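Local coordinates for sensor protein (Rhodopseudomonas palustris, PDB 2OOL), which binds a biliverdin chromophore in its photosensory region as a bacteriophytochrome and probably relays the light signal through a histidine kinase, at residues A[283-286]-A[291-294]. Numbering follows the deposited sequence.
With LBV (3-[2-[(Z)-[3-(2-carboxyethyl)-5-[(Z)-(4-ethenyl-3-methyl-5-oxidanylidene-pyrrol-2-ylidene)methyl]-4-methyl-pyrrol-1-ium -2-ylidene]methyl]-5-[(Z)-[(3E)-3-ethylidene-4-methyl-5-oxidanylidene-pyrrolidin-2-ylidene]methyl]-4-methyl-1H-pyrrol-3- yl]propanoic acid), chain C.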
ATOM      1  N   SER A 283      17.292  -5.856  -6.317  1.00 53.30           N
ATOM      2  CA  SER A 283      16.847  -5.279  -7.572  1.00 54.14           C
ATOM      3  C   SER A 283      15.496  -5.819  -8.026  1.00 53.46           C
ATOM      4  O   SER A 283      15.089  -6.885  -7.640  1.00 52.52           O
ATOM      5  CB  SER A 283      17.949  -5.402  -8.651  1.00 54.57           C
ATOM      6  OG  SER A 283      18.415  -6.732  -8.822  1.00 55.67           O
ATOM      7  N   ILE A 284      14.796  -4.971  -8.790  1.00 53.59           N
ATOM      8  CA  ILE A 284      13.470  -5.211  -9.312  1.00 52.97           C
ATOM      9  C   ILE A 284      13.529  -4.878 -10.799  1.00 53.20           C
ATOM     10  O   ILE A 284      13.966  -3.778 -11.208  1.00 54.40           O
ATOM     11  CB  ILE A 284      12.407  -4.310  -8.639  1.00 52.96           C
ATOM     12  CG1 ILE A 284      12.375  -4.462  -7.095  1.00 53.84           C
ATOM     13  CG2 ILE A 284      11.056  -4.540  -9.230  1.00 52.96           C
ATOM     14  CD1 ILE A 284      13.145  -3.399  -6.399  1.00 57.65           C
ATOM     15  N   SER A 285      13.072  -5.806 -11.613  1.00 53.79           N
ATOM     16  CA  SER A 285      13.013  -5.665 -13.086  1.00 54.47           C
ATOM     17  C   SER A 285      11.964  -4.661 -13.559  1.00 54.48           C
ATOM     18  O   SER A 285      10.908  -4.514 -12.951  1.00 55.47           O
ATOM     19  CB  SER A 285      12.734  -7.062 -13.716  1.00 55.03           C
ATOM     20  OG  SER A 285      13.822  -7.929 -13.423  1.00 57.31           O
ATOM     21  N   ILE A 286      12.246  -3.968 -14.654  1.00 54.43           N
ATOM     22  CA  ILE A 286      11.198  -3.228 -15.365  1.00 55.04           C
ATOM     23  C   ILE A 286      11.034  -3.899 -16.704  1.00 55.16           C
ATOM     24  O   ILE A 286      11.987  -4.001 -17.461  1.00 55.19           O
ATOM     25  CB  ILE A 286      11.547  -1.726 -15.556  1.00 54.68           C
ATOM     26  CG1 ILE A 286      11.807  -1.069 -14.194  1.00 54.92           C
ATOM     27  CG2 ILE A 286      10.444  -1.003 -16.399  1.00 54.06           C
ATOM     28  CD1 ILE A 286      12.474   0.325 -14.297  1.00 53.47           C
ATOM     29  N   ARG A 291      10.073  -7.897 -22.410  1.00 64.41           N
ATOM     30  CA  ARG A 291      11.463  -7.587 -22.635  1.00 64.38           C
ATOM     31  C   ARG A 291      11.931  -6.730 -21.456  1.00 62.38           C
ATOM     32  O   ARG A 291      11.180  -5.889 -20.978  1.00 62.24           O
ATOM     33  CB  ARG A 291      11.547  -6.809 -23.941  1.00 64.70           C
ATOM     34  CG  ARG A 291      12.870  -6.783 -24.644  1.00 67.60           C
ATOM     35  CD  ARG A 291      12.724  -5.853 -25.883  1.00 69.96           C
ATOM     36  NE  ARG A 291      13.960  -5.500 -26.587  1.00 72.24           N
ATOM     37  CZ  ARG A 291      14.610  -6.280 -27.467  1.00 76.59           C
ATOM     38  NH1 ARG A 291      14.199  -7.535 -27.758  1.00 75.89           N
ATOM     39  NH2 ARG A 291      15.715  -5.800 -28.057  1.00 77.53           N
ATOM     40  N   LEU A 292      13.162  -6.939 -21.010  1.00 60.49           N
ATOM     41  CA  LEU A 292      13.759  -6.179 -19.905  1.00 59.84           C
ATOM     42  C   LEU A 292      14.096  -4.745 -20.369  1.00 58.96           C
ATOM     43  O   LEU A 292      14.938  -4.527 -21.242  1.00 58.89           O
ATOM     44  CB  LEU A 292      14.989  -6.944 -19.356  1.00 59.81           C
ATOM     45  CG  LEU A 292      15.458  -6.797 -17.902  1.00 59.61           C
ATOM     46  CD1 LEU A 292      14.329  -6.947 -16.862  1.00 53.82           C
ATOM     47  CD2 LEU A 292      16.585  -7.784 -17.630  1.00 58.50           C
ATOM     48  N   TRP A 293      13.385  -3.765 -19.826  1.00 57.37           N
ATOM     49  CA  TRP A 293      13.617  -2.374 -20.187  1.00 56.38           C
ATOM     50  C   TRP A 293      14.703  -1.757 -19.342  1.00 55.37           C
ATOM     51  O   TRP A 293      15.423  -0.856 -19.787  1.00 54.36           O
ATOM     52  CB  TRP A 293      12.309  -1.605 -20.028  1.00 56.31           C
ATOM     53  CG  TRP A 293      12.383  -0.140 -20.320  1.00 56.44           C
ATOM     54  CD1 TRP A 293      12.040   0.478 -21.487  1.00 56.53           C
ATOM     55  CD2 TRP A 293      12.775   0.910 -19.411  1.00 55.44           C
ATOM     56  NE1 TRP A 293      12.211   1.839 -21.368  1.00 56.27           N
ATOM     57  CE2 TRP A 293      12.656   2.127 -20.104  1.00 56.46           C
ATOM     58  CE3 TRP A 293      13.224   0.929 -18.090  1.00 56.35           C
ATOM     59  CZ2 TRP A 293      12.974   3.349 -19.525  1.00 56.78           C
ATOM     60  CZ3 TRP A 293      13.539   2.155 -17.509  1.00 56.00           C
ATOM     61  CH2 TRP A 293      13.399   3.343 -18.227  1.00 57.22           C
ATOM     62  N   GLY A 294      14.774  -2.212 -18.097  1.00 55.06           N
ATOM     63  CA  GLY A 294      15.683  -1.672 -17.077  1.00 54.95           C
ATOM     64  C   GLY A 294      15.514  -2.367 -15.719  1.00 54.98           C
ATOM     65  O   GLY A 294      14.788  -3.357 -15.596  1.00 52.43           O
TER
HETATM   66  C1A LBV C 400      30.306  -8.983 -14.112  1.00 55.95           C
HETATM   67  C1B LBV C 400      26.747 -11.496 -13.236  1.00 50.99           C
HETATM   68  O1B LBV C 400      22.924 -15.327  -9.685  1.00 34.79           O
HETATM   69  C1C LBV C 400      23.777  -8.478 -11.602  1.00 43.62           C
HETATM   70  O1C LBV C 400      20.604  -6.708  -7.881  1.00 38.53           O
HETATM   71  C1D LBV C 400      24.778  -3.848 -11.638  1.00 49.75           C
HETATM   72  C2A LBV C 400      31.085  -9.915 -15.006  1.00 54.65           C
HETATM   73  C2B LBV C 400      25.895 -12.580 -12.984  1.00 46.95           C
HETATM   74  O2B LBV C 400      21.333 -13.840 -10.008  1.00 34.47           O
HETATM   75  C2C LBV C 400      22.686  -7.780 -11.041  1.00 40.66           C
HETATM   76  O2C LBV C 400      22.715  -7.117  -7.357  1.00 32.55           O
HETATM   77  C2D LBV C 400      25.168  -2.718 -12.387  1.00 50.56           C
HETATM   78  C3A LBV C 400      30.103 -11.100 -14.979  1.00 55.35           C
HETATM   79  C3B LBV C 400      24.745 -12.094 -12.365  1.00 44.10           C
HETATM   80  C3C LBV C 400      22.969  -6.430 -11.175  1.00 43.20           C
HETATM   81  C3D LBV C 400      24.856  -1.621 -11.614  1.00 51.80           C
HETATM   82  C4A LBV C 400      28.980 -10.769 -14.174  1.00 54.88           C
HETATM   83  C4B LBV C 400      24.884 -10.677 -12.284  1.00 44.24           C
HETATM   84  C4C LBV C 400      24.232  -6.304 -11.778  1.00 43.28           C
HETATM   85  C4D LBV C 400      24.296  -2.102 -10.423  1.00 52.52           C
HETATM   86  CAA LBV C 400      30.255 -12.333 -15.653  1.00 55.80           C
HETATM   87  CAB LBV C 400      23.564 -12.951 -11.882  1.00 40.89           C
HETATM   88  CAC LBV C 400      21.383  -8.285 -10.379  1.00 41.48           C
HETATM   89  CAD LBV C 400      25.106  -0.319 -11.976  1.00 50.72           C
HETATM   90  CBA LBV C 400      31.402 -12.778 -16.621  1.00 58.06           C
HETATM   91  CBB LBV C 400      23.588 -13.169 -10.383  1.00 38.07           C
HETATM   92  CBC LBV C 400      21.624  -8.629  -8.875  1.00 40.03           C
HETATM   93  CBD LBV C 400      24.764   0.773 -11.186  1.00 50.46           C
HETATM   94  CGB LBV C 400      22.512 -14.203  -9.996  1.00 36.62           C
HETATM   95  CGC LBV C 400      21.648  -7.375  -7.942  1.00 39.62           C
HETATM   96  CHB LBV C 400      27.941 -11.690 -13.945  1.00 49.81           C
HETATM   97  CHC LBV C 400      23.859  -9.886 -11.678  1.00 42.67           C
HETATM   98  CHD LBV C 400      24.928  -5.142 -12.120  1.00 46.33           C
HETATM   99  CMA LBV C 400      32.414 -10.260 -14.315  0.50 56.38           C
HETATM  100  CMB LBV C 400      26.186 -14.065 -13.298  1.00 42.99           C
HETATM  101  CMC LBV C 400      21.987  -5.338 -10.698  1.00 40.02           C
HETATM  102  CMD LBV C 400      25.803  -2.651 -13.793  1.00 47.67           C
HETATM  103  N_A LBV C 400      29.145  -9.530 -13.696  1.00 55.96           N
HETATM  104  O_A LBV C 400      30.674  -7.855 -13.798  1.00 55.40           O
HETATM  105  N_B LBV C 400      26.085 -10.403 -12.820  1.00 43.22           N
HETATM  106  N_C LBV C 400      24.661  -7.548 -12.001  1.00 43.28           N
HETATM  107  N_D LBV C 400      24.289  -3.433 -10.483  1.00 49.36           N
HETATM  108  O_D LBV C 400      23.876  -1.454  -9.449  1.00 48.55           O
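I286 runs alongside W293, its CG2 reaching the indole obliquely at CE3 (3.8 Å), and CD1 of I286 comes equally near CZ3. With CG anti to the backbone N (chi1 178°), W293 holds its ring beside this isoleucine. Between the backbones, I286 O accepts from W293 N at 2.8 Å and, weakly, from G294 N at 3.4 Å. I286 N donates to G294 O at 2.8 Å. Two residues thus face one, a classic beta bulge in the GAF-domain hairpin of strands 280-288 and 291-300. I286 also packs on T322 and I325 of helix 308-332. Cutting I286 back to an alanine is likely to open a gap beside the indole and against this helix. The other side of the hairpin bears S285, whose CB touches L292 CD1 at 3.5 Å; L292 also packs on R222 and T226 of helix 219-227. S285 OG is hydrogen-bonded to Y225 O and R231 NH1. Further along, S283 OG donates to propionate oxygen O1C of the biliverdin, though the 2.4 Å separation is very short and its exact length doubtful, and R231 NH2 also bonds this hydroxyl.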